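Long-range contacts in aminotransferase, class V family protein (PDB 5F8V), which probably catalyses the PLP-dependent transamination between O-phospho-L-serine and 2-oxoglutarate, giving 3-phosphooxypyruvate and L-glutamate in the second step of serine biosynthesis: residues P289-R294 / F307-Y313; A278-Y282 / R300-M305; D321-V325 / V342-R346. All coordinates share one frame; numbering follows the deposited sequence.

How the contacts relate
Reading from the N terminus, helix 267-286 comes first and carries 278-282. The chain then loops through 289-294 and reaches 300-305, where contact 2 closes by bringing the start of strand 304-307 back to the helix. Contact 1 crosses it, since 289-294 lies inside that loop but pairs with 307-313, which starts on the strand's last residue. The two meet where N293 OD1 takes a probable hydrogen bond from R300 NE. Contact 3 follows in series: helix 318-329 packs on strand 345-348, the antiparallel neighbour of 304-307. It joins contact 1 through the F307-F345 backbone pairing and the R309-D321 salt bridge. Together they tie two helices and the small antiparallel sheet into the small C-terminal alpha/beta domain.

Contact 1 of 3, residues P289-R294 / F307-Y313; sequences PNFVNR and FFRPDGY
V292 and F308 face each other as a hydrogen-bonded antiparallel pair, a single beta bridge joining the loop after helix 267-286 to the chain leaving strand 304-307 in the small C-terminal part of this class-V aminotransferase fold. V292 N gives to F308 O and F308 N to V292 O, each at 3.0 Å and each in the carbonyl plane of its acceptor.

R294 N donates to Y313 OH, 3.0 Å away and nearly straight at 165°. From there the R294 side chain runs along the tyrosine: CB sits by Y313 OH and CZ, and CG by CE2. CD lies over the ring face, 3.9 Å from the Y313 centroid, as a CH-pi contact. NE is above CD2, and Y313 CB lies over the centre of one guanidinium face, 3.4 Å from both CZ and NH2 of R294. The chain is extended from CG to NE, which lets it slide along the tyrosine in the opposite direction; guanidinium and ring planes are only 20° apart. At the tip, NH2 has a salt bridge to E314. F308 CD2 lies against the opposite face of the tyrosine, so that ring is held between its own segment and the arginine.

On the helix-facing flank, F307 turns its edge to the face of F291 in an offset edge-to-face pair, planes at 82°, with helix 355-367 touching both through M365. V292 CG2 reaches over to R309 O, where a type I turn running from R309 to G312 starts. At the far end P310 packs against the backbone of P289 and N290, its CD 3.4 Å from N290 O.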
loop_
_atom_site.group_PDB
_atom_site.type_symbol
_atom_site.label_atom_id
_atom_site.label_comp_id
_atom_site.label_asym_id
_atom_site.label_seq_id
_atom_site.Cartn_x
_atom_site.Cartn_y
_atom_site.Cartn_z
ATOM N N PRO A 289 31.181 9.531 28.932
ATOM C CA PRO A 289 30.427 9.237 30.172
ATOM C C PRO A 289 28.956 9.695 30.193
ATOM O O PRO A 289 28.186 9.198 31.012
ATOM C CB PRO A 289 31.227 9.984 31.255
ATOM C CG PRO A 289 31.895 11.096 30.525
ATOM C CD PRO A 289 32.262 10.506 29.184
ATOM N N ASN A 290 28.566 10.611 29.308
ATOM C CA ASN A 290 27.170 11.067 29.247
ATOM C C ASN A 290 26.187 10.126 28.545
ATOM O O ASN A 290 24.969 10.329 28.646
ATOM C CB ASN A 290 27.107 12.441 28.588
ATOM C CG ASN A 290 27.862 13.486 29.380
ATOM O OD1 ASN A 290 27.502 13.779 30.523
ATOM N ND2 ASN A 290 28.922 14.044 28.791
ATOM N N PHE A 291 26.703 9.118 27.836
ATOM C CA PHE A 291 25.865 8.201 27.057
ATOM C C PHE A 291 26.228 6.731 27.324
ATOM O O PHE A 291 27.397 6.394 27.539
ATOM C CB PHE A 291 25.985 8.511 25.554
ATOM C CG PHE A 291 25.723 9.955 25.199
ATOM C CD1 PHE A 291 24.427 10.460 25.178
ATOM C CD2 PHE A 291 26.772 10.808 24.879
ATOM C CE1 PHE A 291 24.181 11.787 24.850
ATOM C CE2 PHE A 291 26.529 12.141 24.540
ATOM C CZ PHE A 291 25.237 12.626 24.528
ATOM N N VAL A 292 25.213 5.872 27.300
ATOM C CA VAL A 292 25.385 4.423 27.478
ATOM C C VAL A 292 24.499 3.630 26.517
ATOM O O VAL A 292 23.381 4.045 26.206
ATOM C CB VAL A 292 25.044 3.973 28.924
ATOM C CG1 VAL A 292 25.950 4.665 29.932
ATOM C CG2 VAL A 292 23.570 4.215 29.265
ATOM N N ASN A 293 25.015 2.493 26.056
ATOM C CA ASN A 293 24.241 1.494 25.321
ATOM C C ASN A 293 24.606 0.147 25.923
ATOM O O ASN A 293 25.788 -0.164 26.052
ATOM C CB ASN A 293 24.565 1.534 23.818
ATOM C CG ASN A 293 24.055 0.301 23.057
ATOM O OD1 ASN A 293 24.534 -0.816 23.266
ATOM N ND2 ASN A 293 23.108 0.509 22.147
ATOM N N ARG A 294 23.584 -0.642 26.252
ATOM C CA ARG A 294 23.730 -1.894 27.019
ATOM C C ARG A 294 23.872 -3.151 26.165
ATOM O O ARG A 294 24.157 -4.218 26.700
ATOM C CB ARG A 294 22.505 -2.113 27.929
ATOM C CG ARG A 294 22.654 -1.585 29.339
ATOM C CD ARG A 294 21.458 -1.990 30.186
ATOM N NE ARG A 294 21.279 -1.122 31.348
ATOM C CZ ARG A 294 20.237 -1.162 32.178
ATOM N NH1 ARG A 294 19.252 -2.039 32.005
ATOM N NH2 ARG A 294 20.179 -0.305 33.196
ATOM N N PHE A 307 20.700 4.791 22.539
ATOM C CA PHE A 307 21.590 5.167 23.633
ATOM C C PHE A 307 20.854 6.101 24.578
ATOM O O PHE A 307 19.867 6.730 24.208
ATOM C CB PHE A 307 22.914 5.765 23.131
ATOM C CG PHE A 307 22.772 6.994 22.268
ATOM C CD1 PHE A 307 22.472 6.886 20.913
ATOM C CD2 PHE A 307 23.006 8.262 22.795
ATOM C CE1 PHE A 307 22.378 8.012 20.112
ATOM C CE2 PHE A 307 22.905 9.398 22.001
ATOM C CZ PHE A 307 22.600 9.277 20.656
ATOM N N PHE A 308 21.327 6.151 25.813
ATOM C CA PHE A 308 20.602 6.798 26.891
ATOM C C PHE A 308 21.507 7.656 27.745
ATOM O O PHE A 308 22.727 7.522 27.721
ATOM C CB PHE A 308 19.947 5.734 27.771
ATOM C CG PHE A 308 18.921 4.915 27.059
ATOM C CD1 PHE A 308 17.578 5.255 27.126
ATOM C CD2 PHE A 308 19.295 3.796 26.329
ATOM C CE1 PHE A 308 16.623 4.498 26.461
ATOM C CE2 PHE A 308 18.350 3.042 25.656
ATOM C CZ PHE A 308 17.011 3.393 25.722
ATOM N N ARG A 309 20.873 8.523 28.529
ATOM C CA ARG A 309 21.535 9.162 29.665
ATOM C C ARG A 309 22.072 8.024 30.539
ATOM O O ARG A 309 21.524 6.920 30.492
ATOM C CB ARG A 309 20.539 9.996 30.479
ATOM C CG ARG A 309 20.015 11.234 29.777
ATOM C CD ARG A 309 18.892 11.923 30.543
ATOM N NE ARG A 309 17.784 11.006 30.832
ATOM C CZ ARG A 309 17.575 10.373 31.993
ATOM N NH1 ARG A 309 18.384 10.544 33.045
ATOM N NH2 ARG A 309 16.544 9.540 32.103
ATOM N N PRO A 310 23.120 8.281 31.348
ATOM C CA PRO A 310 23.782 7.205 32.112
ATOM C C PRO A 310 22.860 6.242 32.892
ATOM O O PRO A 310 23.160 5.043 32.977
ATOM C CB PRO A 310 24.692 7.980 33.073
ATOM C CG PRO A 310 24.993 9.239 32.350
ATOM C CD PRO A 310 23.705 9.598 31.671
ATOM N N ASP A 311 21.752 6.763 33.422
ATOM C CA ASP A 311 20.757 5.965 34.154
ATOM C C ASP A 311 19.415 5.861 33.413
ATOM O O ASP A 311 18.382 5.561 34.017
ATOM C CB ASP A 311 20.559 6.539 35.577
ATOM C CG ASP A 311 20.212 8.036 35.588
ATOM O OD1 ASP A 311 19.664 8.549 34.584
ATOM O OD2 ASP A 311 20.502 8.706 36.610
ATOM N N GLY A 312 19.436 6.070 32.097
ATOM C CA GLY A 312 18.204 6.236 31.319
ATOM C C GLY A 312 17.410 4.976 31.010
ATOM O O GLY A 312 16.247 5.069 30.602
ATOM N N TYR A 313 18.016 3.800 31.183
ATOM C CA TYR A 313 17.311 2.535 30.906
ATOM C C TYR A 313 16.167 2.294 31.893
ATOM O O TYR A 313 15.041 2.024 31.484
ATOM C CB TYR A 313 18.278 1.339 30.902
ATOM C CG TYR A 313 18.934 1.075 29.565
ATOM C CD1 TYR A 313 18.247 0.412 28.545
ATOM C CD2 TYR A 313 20.247 1.470 29.321
ATOM C CE1 TYR A 313 18.849 0.152 27.315
ATOM C CE2 TYR A 313 20.855 1.222 28.097
ATOM C CZ TYR A 313 20.155 0.564 27.096
ATOM O OH TYR A 313 20.781 0.326 25.895
#

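Contact 2 of 3, residues A278-Y282 / R300-M305; sequences AKKVY and RSRMNM
The Y282 ring is sandwiched: R300 lies over one face and M305 over the other, with S301 O at the edge, in the ring plane. R300 CD stands 3.7 Å from the ring centroid and 15° off the normal, a CH-pi contact. Beyond it the guanidinium runs almost parallel to the ring, planes 7° apart, with Y282 CD1 over its face. The extended arginine passes the tyrosine in the opposite direction, which carries NH1 back toward the helix and its salt bridge with D286; R300 NE hydrogen-bonds N293 OD1. On the other face M305 CG is 3.3 Å from Y282 CZ.

At the edge, Y282 OH donates to S301 O at 2.7 Å, in the carbonyl plane and on a lone pair. S301 is itself held: OG accepts from M303 N and N304 N, an ST turn and ST motif together, and also hydrogen-bonds N156 OD1. This bend delivers the chain into strand 304-307, so that the strand of the small C-terminal sheet starts against helix 267-286.

M305 bends at chi2 and chi3, bringing SD against V281, 3.7 Å from V281 CB, and into an oblique Met-aromatic contact with Y282, 4.8 Å from the ring centroid. One turn earlier on the helix, A278 CB packs against R302 O at 3.8 Å. The R302 guanidinium is held outside the contact, by salt bridges to E163 and D271 and a hydrogen bond to S184.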
loop_
_atom_site.group_PDB
_atom_site.type_symbol
_atom_site.label_atom_id
_atom_site.label_comp_id
_atom_site.label_asym_id
_atom_site.label_seq_id
_atom_site.Cartn_x
_atom_site.Cartn_y
_atom_site.Cartn_z
ATOM N N ALA A 278 28.284 2.584 11.904
ATOM C CA ALA A 278 27.890 2.056 13.226
ATOM C C ALA A 278 29.020 2.109 14.254
ATOM O O ALA A 278 28.794 2.504 15.393
ATOM C CB ALA A 278 27.364 0.635 13.113
ATOM N N LYS A 279 30.224 1.728 13.835
ATOM C CA LYS A 279 31.412 1.717 14.709
ATOM C C LYS A 279 31.715 3.118 15.275
ATOM O O LYS A 279 31.958 3.270 16.475
ATOM C CB LYS A 279 32.619 1.170 13.940
ATOM C CG LYS A 279 33.873 0.929 14.769
ATOM C CD LYS A 279 35.074 0.679 13.862
ATOM C CE LYS A 279 36.326 0.313 14.656
ATOM N NZ LYS A 279 36.228 -1.058 15.237
ATOM N N LYS A 280 31.672 4.125 14.409
ATOM C CA LYS A 280 31.789 5.531 14.834
ATOM C C LYS A 280 30.716 5.924 15.868
ATOM O O LYS A 280 31.039 6.533 16.883
ATOM C CB LYS A 280 31.715 6.476 13.627
ATOM C CG LYS A 280 32.927 6.422 12.697
ATOM C CD LYS A 280 32.817 7.488 11.609
ATOM C CE LYS A 280 34.146 7.712 10.892
ATOM N NZ LYS A 280 34.014 8.674 9.759
ATOM N N VAL A 281 29.459 5.549 15.628
ATOM C CA VAL A 281 28.371 5.924 16.538
ATOM C C VAL A 281 28.568 5.224 17.889
ATOM O O VAL A 281 28.429 5.863 18.929
ATOM C CB VAL A 281 26.962 5.624 15.973
ATOM C CG1 VAL A 281 25.881 5.953 16.989
ATOM C CG2 VAL A 281 26.700 6.387 14.679
ATOM N N TYR A 282 28.906 3.929 17.869
ATOM C CA TYR A 282 29.106 3.170 19.114
ATOM C C TYR A 282 30.325 3.625 19.903
ATOM O O TYR A 282 30.277 3.662 21.128
ATOM C CB TYR A 282 29.175 1.646 18.863
ATOM C CG TYR A 282 27.823 1.033 18.574
ATOM C CD1 TYR A 282 26.793 1.122 19.503
ATOM C CD2 TYR A 282 27.564 0.361 17.366
ATOM C CE1 TYR A 282 25.553 0.572 19.257
ATOM C CE2 TYR A 282 26.314 -0.204 17.113
ATOM C CZ TYR A 282 25.308 -0.095 18.070
ATOM O OH TYR A 282 24.043 -0.624 17.869
ATOM N N ARG A 300 24.874 -6.003 18.698
ATOM C CA ARG A 300 24.632 -4.594 18.378
ATOM C C ARG A 300 24.248 -4.387 16.912
ATOM O O ARG A 300 24.953 -4.829 16.009
ATOM C CB ARG A 300 25.833 -3.720 18.733
ATOM C CG ARG A 300 25.862 -3.320 20.196
ATOM C CD ARG A 300 27.073 -2.464 20.529
ATOM N NE ARG A 300 26.893 -1.743 21.796
ATOM C CZ ARG A 300 27.813 -0.966 22.362
ATOM N NH1 ARG A 300 29.009 -0.799 21.802
ATOM N NH2 ARG A 300 27.538 -0.349 23.509
ATOM N N SER A 301 23.119 -3.712 16.705
ATOM C CA SER A 301 22.629 -3.386 15.378
ATOM C C SER A 301 23.540 -2.392 14.668
ATOM O O SER A 301 24.056 -1.451 15.287
ATOM C CB SER A 301 21.215 -2.819 15.474
ATOM O OG SER A 301 20.709 -2.400 14.223
ATOM N N ARG A 302 23.739 -2.622 13.366
ATOM C CA ARG A 302 24.406 -1.655 12.506
ATOM C C ARG A 302 23.442 -0.554 12.077
ATOM O O ARG A 302 23.888 0.498 11.650
ATOM C CB ARG A 302 24.967 -2.318 11.240
ATOM C CG ARG A 302 26.000 -3.418 11.473
ATOM C CD ARG A 302 26.123 -4.364 10.275
ATOM N NE ARG A 302 24.803 -4.873 9.902
ATOM C CZ ARG A 302 24.177 -4.673 8.741
ATOM N NH1 ARG A 302 24.765 -4.048 7.721
ATOM N NH2 ARG A 302 22.938 -5.151 8.586
ATOM N N MET A 303 22.136 -0.816 12.151
ATOM C CA MET A 303 21.101 0.040 11.569
ATOM C C MET A 303 20.447 0.982 12.580
ATOM O O MET A 303 20.077 2.097 12.227
ATOM C CB MET A 303 20.003 -0.824 10.939
ATOM C CG MET A 303 20.443 -1.759 9.814
ATOM S SD MET A 303 20.819 -0.900 8.261
ATOM C CE MET A 303 22.588 -0.719 8.442
ATOM N N ASN A 304 20.272 0.523 13.818
ATOM C CA ASN A 304 19.593 1.297 14.854
ATOM C C ASN A 304 20.416 1.250 16.131
ATOM O O ASN A 304 20.667 0.173 16.678
ATOM C CB ASN A 304 18.189 0.744 15.100
ATOM C CG ASN A 304 17.375 0.613 13.819
ATOM O OD1 ASN A 304 17.391 -0.442 13.173
ATOM N ND2 ASN A 304 16.696 1.699 13.416
ATOM N N MET A 305 20.847 2.420 16.592
ATOM C CA MET A 305 21.767 2.536 17.704
ATOM C C MET A 305 21.095 3.327 18.809
ATOM O O MET A 305 21.268 4.541 18.873
ATOM C CB MET A 305 23.044 3.243 17.234
ATOM C CG MET A 305 23.916 2.351 16.370
ATOM S SD MET A 305 24.542 3.096 14.875
ATOM C CE MET A 305 23.205 2.803 13.727
#

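Contact 3 of 3, residues D321-V325 / V342-R346; sequences DAKFV and VGGFR
F345 lays its ring face against F324: F324 CD1 sits over the centre of the F345 ring, 3.9 Å from F345 CE1. The pair is edge-to-face, with F324 supplying the edge, centroids 5.1 Å apart and planes at 69°. F324 has CG anti to its own backbone N (chi1 -179°), which turns the ring so that its CD1 edge comes over the F345 face. The F291 and W368 rings also meet F324, W368 edge-to-face.

The rim of F345 is used too. D321 O lies in the ring plane, 3.4 Å from F345 CE1, although this carbonyl already accepts from V325 N within the helix. V325 CG2 is also at the edge, 3.9 Å from F345 CD1. Three residues of the helix, D321, F324 and V325, therefore meet F345 on one face and along part of its edge, and the F307 ring meets it too.

The polar half of the contact belongs to the D321 carboxylate. OD2 accepts from G344 N at 2.7 Å, but the amide comes from well above the carboxylate plane, 53° out of it. OD1 is taken by the salt bridge to R309 NE, so the two oxygens of this buried acid have different partners; together they probably stabilise its charged form. G343 and G344 both have positive phi where the chain passes D321.

Beyond the glycines the chain straightens into strand 345-348, where F345 pairs through its backbone with F307. Helix 318-329 thus packs on one face of the small antiparallel sheet containing 304-307 and 345-348, the helix-on-sheet layering of the small C-terminal domain in fold-type I, PLP-dependent aminotransferases.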
loop_
_atom_site.group_PDB
_atom_site.type_symbol
_atom_site.label_atom_id
_atom_site.label_comp_id
_atom_site.label_asym_id
_atom_site.label_seq_id
_atom_site.Cartn_x
_atom_site.Cartn_y
_atom_site.Cartn_z
ATOM N N ASP A 321 16.083 14.109 28.676
ATOM C CA ASP A 321 16.197 13.645 27.287
ATOM C C ASP A 321 16.001 14.811 26.308
ATOM O O ASP A 321 16.784 14.981 25.371
ATOM C CB ASP A 321 15.131 12.585 26.962
ATOM C CG ASP A 321 15.368 11.240 27.646
ATOM O OD1 ASP A 321 16.361 11.039 28.380
ATOM O OD2 ASP A 321 14.512 10.358 27.430
ATOM N N ALA A 322 14.950 15.605 26.534
ATOM C CA ALA A 322 14.605 16.725 25.654
ATOM C C ALA A 322 15.744 17.730 25.452
ATOM O O ALA A 322 15.833 18.331 24.387
ATOM C CB ALA A 322 13.353 17.443 26.153
ATOM N N LYS A 323 16.603 17.901 26.456
ATOM C CA LYS A 323 17.740 18.829 26.359
ATOM C C LYS A 323 18.749 18.421 25.279
ATOM O O LYS A 323 19.127 19.251 24.455
ATOM C CB LYS A 323 18.462 18.981 27.700
ATOM C CG LYS A 323 17.753 19.857 28.719
ATOM C CD LYS A 323 18.510 19.833 30.042
ATOM C CE LYS A 323 18.066 20.951 30.972
ATOM N NZ LYS A 323 16.622 20.840 31.318
ATOM N N PHE A 324 19.187 17.158 25.284
ATOM C CA PHE A 324 20.100 16.664 24.234
ATOM C C PHE A 324 19.412 16.535 22.872
ATOM O O PHE A 324 20.038 16.780 21.842
ATOM C CB PHE A 324 20.769 15.337 24.619
ATOM C CG PHE A 324 21.721 14.811 23.567
ATOM C CD1 PHE A 324 21.391 13.695 22.797
ATOM C CD2 PHE A 324 22.930 15.455 23.319
ATOM C CE1 PHE A 324 22.263 13.220 21.820
ATOM C CE2 PHE A 324 23.799 14.992 22.341
ATOM C CZ PHE A 324 23.469 13.870 21.595
ATOM N N VAL A 325 18.142 16.140 22.863
ATOM C CA VAL A 325 17.380 16.025 21.611
ATOM C C VAL A 325 17.296 17.382 20.919
ATOM O O VAL A 325 17.523 17.494 19.706
ATOM C CB VAL A 325 15.958 15.450 21.847
ATOM C CG1 VAL A 325 15.062 15.624 20.628
ATOM C CG2 VAL A 325 16.043 13.973 22.213
ATOM N N VAL A 342 10.673 3.519 25.247
ATOM C CA VAL A 342 11.938 3.500 25.985
ATOM C C VAL A 342 12.486 4.890 26.338
ATOM O O VAL A 342 13.305 5.002 27.245
ATOM C CB VAL A 342 13.012 2.677 25.225
ATOM C CG1 VAL A 342 12.581 1.213 25.135
ATOM C CG2 VAL A 342 13.290 3.236 23.823
ATOM N N GLY A 343 12.043 5.938 25.640
ATOM C CA GLY A 343 12.641 7.265 25.790
ATOM C C GLY A 343 14.093 7.281 25.321
ATOM O O GLY A 343 14.533 6.407 24.569
ATOM N N GLY A 344 14.839 8.271 25.793
ATOM C CA GLY A 344 16.250 8.420 25.444
ATOM C C GLY A 344 16.450 8.697 23.970
ATOM O O GLY A 344 15.616 9.359 23.338
ATOM N N PHE A 345 17.541 8.161 23.413
ATOM C CA PHE A 345 17.999 8.546 22.070
ATOM C C PHE A 345 18.238 7.350 21.157
ATOM O O PHE A 345 18.551 6.261 21.630
ATOM C CB PHE A 345 19.279 9.369 22.187
ATOM C CG PHE A 345 19.324 10.220 23.422
ATOM C CD1 PHE A 345 18.428 11.266 23.577
ATOM C CD2 PHE A 345 20.232 9.953 24.445
ATOM C CE1 PHE A 345 18.447 12.045 24.723
ATOM C CE2 PHE A 345 20.251 10.730 25.593
ATOM C CZ PHE A 345 19.360 11.776 25.731
ATOM N N ARG A 346 18.111 7.570 19.849
ATOM C CA ARG A 346 18.389 6.525 18.860
ATOM C C ARG A 346 18.853 7.117 17.537
ATOM O O ARG A 346 18.141 7.922 16.928
ATOM C CB ARG A 346 17.138 5.659 18.649
ATOM C CG ARG A 346 17.322 4.453 17.723
ATOM C CD ARG A 346 16.030 3.661 17.508
ATOM N NE ARG A 346 14.893 4.518 17.173
ATOM C CZ ARG A 346 13.666 4.096 16.874
ATOM N NH1 ARG A 346 13.369 2.797 16.802
ATOM N NH2 ARG A 346 12.721 4.992 16.610
#